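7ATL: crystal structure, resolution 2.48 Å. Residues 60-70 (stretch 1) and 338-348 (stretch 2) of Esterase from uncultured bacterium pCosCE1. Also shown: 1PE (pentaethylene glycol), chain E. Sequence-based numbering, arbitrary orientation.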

# COMPACT_ATOMS: atom_id res chain seq x y z
N GLN A 60 9.84 11.96 4.91
CA GLN A 60 8.88 10.89 5.29
C GLN A 60 7.52 11.20 4.66
O GLN A 60 7.16 12.40 4.49
CB GLN A 60 8.78 10.79 6.81
CG GLN A 60 8.43 9.40 7.29
CD GLN A 60 7.98 9.35 8.73
OE1 GLN A 60 7.37 10.29 9.25
NE2 GLN A 60 8.23 8.21 9.37
N PHE A 61 6.79 10.14 4.31
CA PHE A 61 5.44 10.27 3.72
C PHE A 61 4.41 9.50 4.54
O PHE A 61 4.75 8.53 5.25
CB PHE A 61 5.41 9.76 2.28
CG PHE A 61 6.23 10.56 1.30
CD1 PHE A 61 7.60 10.39 1.23
CD2 PHE A 61 5.62 11.42 0.41
CE1 PHE A 61 8.35 11.09 0.31
CE2 PHE A 61 6.37 12.14 -0.50
CZ PHE A 61 7.74 11.98 -0.55
N ARG A 62 3.17 9.97 4.46
CA ARG A 62 1.99 9.14 4.76
C ARG A 62 1.92 8.09 3.66
O ARG A 62 1.95 8.50 2.48
CB ARG A 62 0.73 10.02 4.80
CG ARG A 62 0.75 11.06 5.90
CD ARG A 62 -0.37 12.07 5.80
NE ARG A 62 -0.22 13.11 6.82
CZ ARG A 62 0.57 14.17 6.73
NH1 ARG A 62 1.31 14.40 5.65
NH2 ARG A 62 0.60 15.03 7.72
N LEU A 63 1.88 6.81 4.03
CA LEU A 63 2.05 5.70 3.04
C LEU A 63 0.72 5.18 2.47
O LEU A 63 0.79 4.63 1.40
CB LEU A 63 2.85 4.58 3.70
CG LEU A 63 4.32 4.92 3.95
CD1 LEU A 63 5.02 3.77 4.66
CD2 LEU A 63 5.03 5.25 2.66
N SER A 64 -0.43 5.42 3.13
CA SER A 64 -1.75 4.77 2.86
C SER A 64 -1.53 3.29 2.51
O SER A 64 -0.89 2.60 3.32
CB SER A 64 -2.60 5.54 1.85
OG SER A 64 -1.88 5.86 0.66
N SER A 65 -1.95 2.81 1.33
CA SER A 65 -1.90 1.35 1.01
C SER A 65 -0.47 0.84 0.81
O SER A 65 -0.30 -0.37 0.73
CB SER A 65 -2.74 1.02 -0.15
OG SER A 65 -4.11 1.14 0.19
N VAL A 66 0.55 1.69 0.81
CA VAL A 66 1.94 1.18 0.83
C VAL A 66 2.19 0.50 2.18
O VAL A 66 3.17 -0.24 2.27
CB VAL A 66 2.99 2.25 0.47
CG1 VAL A 66 4.41 1.71 0.55
CG2 VAL A 66 2.70 2.81 -0.91
N SER A 67 1.28 0.66 3.13
CA SER A 67 1.26 -0.09 4.42
C SER A 67 1.07 -1.60 4.18
O SER A 67 1.59 -2.42 4.98
CB SER A 67 0.16 0.45 5.36
OG SER A 67 0.23 1.87 5.55
N LYS A 68 0.33 -1.99 3.15
CA LYS A 68 -0.10 -3.40 2.92
C LYS A 68 1.09 -4.35 2.69
O LYS A 68 1.17 -5.41 3.32
CB LYS A 68 -1.10 -3.42 1.76
CG LYS A 68 -2.42 -2.78 2.16
CD LYS A 68 -3.45 -2.79 1.10
CE LYS A 68 -4.83 -2.50 1.68
NZ LYS A 68 -5.06 -1.05 1.89
N PRO A 69 2.02 -4.07 1.75
CA PRO A 69 3.14 -4.99 1.51
C PRO A 69 4.03 -5.14 2.75
O PRO A 69 4.49 -6.24 2.98
CB PRO A 69 3.87 -4.42 0.30
CG PRO A 69 3.38 -3.01 0.20
CD PRO A 69 1.99 -2.99 0.77
N TYR A 70 4.17 -4.07 3.53
CA TYR A 70 4.84 -4.08 4.86
C TYR A 70 4.21 -5.15 5.77
O TYR A 70 4.97 -5.97 6.33
CB TYR A 70 4.81 -2.68 5.49
CG TYR A 70 5.99 -1.82 5.11
CD1 TYR A 70 7.29 -2.24 5.33
CD2 TYR A 70 5.82 -0.59 4.50
CE1 TYR A 70 8.38 -1.47 4.99
CE2 TYR A 70 6.89 0.20 4.14
CZ TYR A 70 8.17 -0.23 4.41
OH TYR A 70 9.23 0.54 4.06
N GLN A 338 3.20 -5.14 -8.25
CA GLN A 338 2.98 -3.67 -8.21
C GLN A 338 1.80 -3.34 -7.32
O GLN A 338 0.82 -4.09 -7.33
CB GLN A 338 2.67 -3.15 -9.61
CG GLN A 338 2.28 -1.68 -9.67
CD GLN A 338 2.20 -1.23 -11.10
OE1 GLN A 338 3.20 -1.02 -11.76
NE2 GLN A 338 1.00 -1.12 -11.63
N TRP A 339 1.87 -2.21 -6.64
CA TRP A 339 0.70 -1.56 -6.02
C TRP A 339 1.05 -0.10 -5.75
O TRP A 339 2.14 0.33 -6.22
CB TRP A 339 0.30 -2.33 -4.75
CG TRP A 339 -1.16 -2.25 -4.44
CD1 TRP A 339 -1.70 -1.74 -3.31
CD2 TRP A 339 -2.24 -2.67 -5.27
NE1 TRP A 339 -3.06 -1.81 -3.37
CE2 TRP A 339 -3.43 -2.37 -4.57
CE3 TRP A 339 -2.35 -3.29 -6.53
CZ2 TRP A 339 -4.69 -2.64 -5.10
CZ3 TRP A 339 -3.60 -3.56 -7.04
CH2 TRP A 339 -4.75 -3.25 -6.33
N GLY A 340 0.18 0.65 -5.09
CA GLY A 340 0.36 2.09 -4.84
C GLY A 340 -0.22 2.54 -3.51
O GLY A 340 -0.29 1.69 -2.57
N GLY A 341 -0.64 3.82 -3.45
CA GLY A 341 -1.23 4.48 -2.27
C GLY A 341 -2.00 5.72 -2.65
O GLY A 341 -1.49 6.54 -3.43
N VAL A 342 -3.19 5.91 -2.10
CA VAL A 342 -4.05 7.07 -2.47
C VAL A 342 -3.30 8.37 -2.16
O VAL A 342 -3.56 9.33 -2.86
CB VAL A 342 -5.42 7.06 -1.78
CG1 VAL A 342 -6.19 5.79 -2.09
CG2 VAL A 342 -5.29 7.25 -0.28
N TYR A 343 -2.42 8.45 -1.17
CA TYR A 343 -1.72 9.73 -0.85
C TYR A 343 -0.83 10.17 -2.02
O TYR A 343 -0.48 11.35 -2.09
CB TYR A 343 -0.95 9.66 0.48
CG TYR A 343 -1.77 10.02 1.69
CD1 TYR A 343 -2.31 11.29 1.83
CD2 TYR A 343 -2.00 9.11 2.71
CE1 TYR A 343 -3.07 11.64 2.94
CE2 TYR A 343 -2.74 9.45 3.83
CZ TYR A 343 -3.27 10.72 3.95
OH TYR A 343 -4.01 11.08 5.03
N GLY A 344 -0.42 9.22 -2.87
CA GLY A 344 0.14 9.51 -4.21
C GLY A 344 1.36 8.66 -4.52
O GLY A 344 2.36 9.25 -4.89
N HIS A 345 1.29 7.34 -4.41
CA HIS A 345 2.49 6.46 -4.52
C HIS A 345 2.26 5.33 -5.54
O HIS A 345 1.07 4.95 -5.76
CB HIS A 345 2.93 5.87 -3.18
CG HIS A 345 2.88 6.81 -2.02
ND1 HIS A 345 3.40 8.09 -2.06
CD2 HIS A 345 2.35 6.65 -0.77
CE1 HIS A 345 3.23 8.66 -0.88
NE2 HIS A 345 2.57 7.80 -0.07
N SER A 346 3.36 4.88 -6.15
CA SER A 346 3.44 3.63 -6.94
C SER A 346 4.74 2.91 -6.57
O SER A 346 5.68 3.55 -6.09
CB SER A 346 3.31 3.86 -8.43
OG SER A 346 4.33 4.71 -8.91
N TRP A 347 4.75 1.59 -6.70
CA TRP A 347 5.98 0.78 -6.55
C TRP A 347 5.80 -0.52 -7.34
O TRP A 347 4.65 -0.94 -7.56
CB TRP A 347 6.31 0.52 -5.07
CG TRP A 347 5.28 -0.31 -4.38
CD1 TRP A 347 4.24 0.16 -3.63
CD2 TRP A 347 5.16 -1.75 -4.40
NE1 TRP A 347 3.50 -0.89 -3.16
CE2 TRP A 347 4.03 -2.07 -3.63
CE3 TRP A 347 5.89 -2.79 -4.98
CZ2 TRP A 347 3.60 -3.40 -3.43
CZ3 TRP A 347 5.48 -4.09 -4.77
CH2 TRP A 347 4.36 -4.39 -4.01
N PHE A 348 6.90 -1.10 -7.79
CA PHE A 348 6.89 -2.40 -8.49
C PHE A 348 8.32 -2.93 -8.50
O PHE A 348 9.26 -2.12 -8.45
CB PHE A 348 6.29 -2.30 -9.90
CG PHE A 348 7.04 -1.46 -10.91
CD1 PHE A 348 8.11 -1.98 -11.63
CD2 PHE A 348 6.65 -0.15 -11.17
CE1 PHE A 348 8.77 -1.21 -12.57
CE2 PHE A 348 7.32 0.62 -12.12
CZ PHE A 348 8.38 0.09 -12.81
OH2 1PE E . -9.32 0.05 -11.01
C12 1PE E . -8.41 -0.31 -12.05
C22 1PE E . -6.99 0.08 -11.73
OH3 1PE E . -6.24 0.36 -12.93
C13 1PE E . -4.17 1.23 -12.01
C23 1PE E . -5.38 1.50 -12.87
OH4 1PE E . -3.94 2.31 -11.10
C14 1PE E . -3.96 1.96 -8.71
C24 1PE E . -3.13 1.99 -9.97
OH5 1PE E . -3.18 1.49 -7.61
C15 1PE E . -3.33 1.28 -5.21
C25 1PE E . -3.95 0.94 -6.55
OH6 1PE E . -4.33 1.83 -4.34
C16 1PE E . -5.05 2.53 -2.12
C26 1PE E . -3.95 1.91 -2.96
OH7 1PE E . -4.59 3.22 -0.94
O HOH W 1 0.99 -0.61 -1.75

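A short strand and loop running into a helix (stretch 1) pack against a β-hairpin (stretch 2) through two direct hydrogen bonds, one bridging water and a small apolar patch, burying 597 Å² in all. His-345, whose side chain points toward stretch 1, donates from NE2 to Arg-62 O (2.7 Å, nearly linear); its ring meets Leu-63 O edge-on, CD2 lying 3.4 Å from that oxygen. At the hairpin turn, Tyr-343 N donates to Ser-64 OG (3.2 Å), a small polar side chain that reaches the turn backbone. The Tyr-343 ring receives Arg-62 CB over one face, 3.8 Å from its centroid, while the charged end of Arg-62 is satisfied elsewhere in the structure. Gly-341 lets the backbones come close, its CA lying 4.6 Å from Ser-65 CA; a CB here would sit 2.8 Å from both Ser-64 OG and Leu-63 O. Where the backbones do not bond directly, water 1 donates to Ser-65 O and Gly-340 O (both 2.8 Å) and accepts from Trp-347 NE1 (2.9 Å). The apolar patch borders the same indole: Val-66 CG2 approaches its edge, 4.1 Å from Trp-347 CD1, and Pro-69 CG lies 3.7 Å from Trp-347 CZ2. Pentaethylene glycol, probably from crystallisation, also touches both stretches, accepting from Val-342 N at OH7 (3.2 Å).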